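Local structure of hypothetical protein Atu2299 (Agrobacterium tumefaciens, 2HLY) at residues A62-G67 / G135-F140. The protein is of unknown function, but belongs to the DUF2026 family, which is grouped with the papain-like CA clan of peptidases. Residues are numbered along the deposited sequence; the frame is centred on the assembly and turned at random.
Sequences AYNLGG and GQSGDF
Asn64 O accepts a bond from Gly138 N at 2.7 Å, nearly straight at 163°, and the CA-H of Ser137 adds a weaker contact to the same oxygen. Asn64 N in turn gives to Asp139 O at 2.8 Å, and that acceptor also lies 3.4 Å from Tyr63 CA. Asn64 thus faces both Gly138 and Asp139, a G1 beta bulge in which Gly138, with positive phi, is also the third residue of the type II turn Gln136-Asp139; the antiparallel pairing goes on at Tyr63 and Phe140, a non-hydrogen-bonded bridge whose CA atoms stand 4.4 Å apart. The turn is closed by Asp139 N to Gln136 O, and Asp139 OD2 accepts from Gln136 N, which comes from above the carboxylate plane.

The Asn64 side chain reaches across to this turn. CB lies 3.3 Å from Gln136 O, and chi1 of 176°, CG anti to the backbone N, lays CG against the same carbonyl. Both ends of the amide are held: OD1 accepts from Gly67 N at 2.8 Å, an Asx motif over the strand end, and ND2 donates to Leu134 O. Beside it, Ser137 OG takes Gly66 N through a more bent bond (139°). At the bridge itself, Tyr63 CD1 lies 3.7 Å from Phe140 CB, on the face these two residues share; the Tyr63 hydroxyl hydrogen-bonds Tyr142 OH, and the rings of Tyr63 and Phe140 each meet Phe120 edge-to-face.

The contact thus joins the end of strand 60-65, the central strand of a three-stranded antiparallel sheet, to the loop entering edge strand 140-144, while strand 68-72 flanks 60-65 on its other edge.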
loop_
_atom_site.group_PDB
_atom_site.type_symbol
_atom_site.label_atom_id
_atom_site.label_comp_id
_atom_site.label_asym_id
_atom_site.label_seq_id
_atom_site.Cartn_x
_atom_site.Cartn_y
_atom_site.Cartn_z
ATOM N N ALA A 62 12.781 3.402 0.879
ATOM C CA ALA A 62 13.488 3.541 -0.398
ATOM C C ALA A 62 13.459 2.221 -1.129
ATOM O O ALA A 62 13.555 1.175 -0.498
ATOM C CB ALA A 62 14.916 3.968 -0.169
ATOM N N TYR A 63 13.334 2.279 -2.453
ATOM C CA TYR A 63 13.251 1.078 -3.277
ATOM C C TYR A 63 14.131 1.231 -4.500
ATOM O O TYR A 63 14.182 2.318 -5.081
ATOM C CB TYR A 63 11.831 0.926 -3.813
ATOM C CG TYR A 63 10.786 0.675 -2.771
ATOM C CD1 TYR A 63 10.610 -0.615 -2.260
ATOM C CD2 TYR A 63 9.935 1.707 -2.332
ATOM C CE1 TYR A 63 9.632 -0.876 -1.301
ATOM C CE2 TYR A 63 8.950 1.452 -1.363
ATOM C CZ TYR A 63 8.809 0.156 -0.865
ATOM O OH TYR A 63 7.846 -0.138 0.079
ATOM N N ASN A 64 14.799 0.156 -4.908
ATOM C CA ASN A 64 15.376 0.142 -6.240
ATOM C C ASN A 64 14.359 -0.537 -7.143
ATOM O O ASN A 64 14.079 -1.719 -6.978
ATOM C CB ASN A 64 16.714 -0.612 -6.271
ATOM C CG ASN A 64 17.275 -0.725 -7.684
ATOM O OD1 ASN A 64 16.517 -0.860 -8.658
ATOM N ND2 ASN A 64 18.599 -0.663 -7.810
ATOM N N LEU A 65 13.777 0.229 -8.062
ATOM C CA LEU A 65 12.784 -0.312 -8.972
ATOM C C LEU A 65 13.349 -0.316 -10.385
ATOM O O LEU A 65 13.328 0.704 -11.076
ATOM C CB LEU A 65 11.478 0.482 -8.871
ATOM C CG LEU A 65 10.876 0.581 -7.452
ATOM C CD1 LEU A 65 9.700 1.552 -7.452
ATOM C CD2 LEU A 65 10.499 -0.778 -6.851
ATOM N N GLY A 66 13.878 -1.464 -10.788
ATOM C CA GLY A 66 14.398 -1.642 -12.145
ATOM C C GLY A 66 15.576 -0.743 -12.474
ATOM O O GLY A 66 15.759 -0.353 -13.634
ATOM N N GLY A 67 16.364 -0.404 -11.451
ATOM C CA GLY A 67 17.571 0.408 -11.643
ATOM C C GLY A 67 17.449 1.855 -11.201
ATOM O O GLY A 67 18.460 2.560 -11.105
ATOM N N GLY A 135 21.494 -1.711 -4.631
ATOM C CA GLY A 135 22.166 -1.920 -5.902
ATOM C C GLY A 135 21.439 -2.806 -6.886
ATOM O O GLY A 135 21.826 -2.864 -8.056
ATOM N N GLN A 136 20.402 -3.496 -6.420
ATOM C CA GLN A 136 19.703 -4.482 -7.239
ATOM C C GLN A 136 18.207 -4.189 -7.285
ATOM O O GLN A 136 17.613 -3.817 -6.269
ATOM C CB GLN A 136 19.945 -5.877 -6.671
ATOM C CG GLN A 136 19.399 -7.006 -7.527
ATOM C CD GLN A 136 19.777 -8.388 -7.011
ATOM O OE1 GLN A 136 19.814 -8.643 -5.796
ATOM N NE2 GLN A 136 20.051 -9.298 -7.944
ATOM N N SER A 137 17.600 -4.356 -8.459
ATOM C CA SER A 137 16.152 -4.175 -8.584
ATOM C C SER A 137 15.425 -5.052 -7.561
ATOM O O SER A 137 15.731 -6.250 -7.407
ATOM C CB SER A 137 15.684 -4.516 -10.003
ATOM O OG SER A 137 14.290 -4.300 -10.157
ATOM N N GLY A 138 14.480 -4.426 -6.863
ATOM C CA GLY A 138 13.730 -5.056 -5.796
ATOM C C GLY A 138 14.300 -4.794 -4.413
ATOM O O GLY A 138 13.642 -5.078 -3.410
ATOM N N ASP A 139 15.528 -4.276 -4.344
ATOM C CA ASP A 139 16.105 -3.882 -3.049
ATOM C C ASP A 139 15.245 -2.820 -2.375
ATOM O O ASP A 139 14.649 -1.965 -3.031
ATOM C CB ASP A 139 17.508 -3.314 -3.216
ATOM C CG ASP A 139 18.588 -4.383 -3.249
ATOM O OD1 ASP A 139 18.349 -5.517 -2.772
ATOM O OD2 ASP A 139 19.693 -4.075 -3.753
ATOM N N PHE A 140 15.209 -2.868 -1.043
ATOM C CA PHE A 140 14.424 -1.901 -0.295
ATOM C C PHE A 140 15.050 -1.627 1.045
ATOM O O PHE A 140 15.774 -2.464 1.597
ATOM C CB PHE A 140 12.978 -2.375 -0.093
ATOM C CG PHE A 140 12.835 -3.580 0.831
ATOM C CD1 PHE A 140 12.283 -3.426 2.093
ATOM C CD2 PHE A 140 13.219 -4.855 0.424
ATOM C CE1 PHE A 140 12.124 -4.532 2.954
ATOM C CE2 PHE A 140 13.058 -5.961 1.275
ATOM C CZ PHE A 140 12.529 -5.801 2.531
#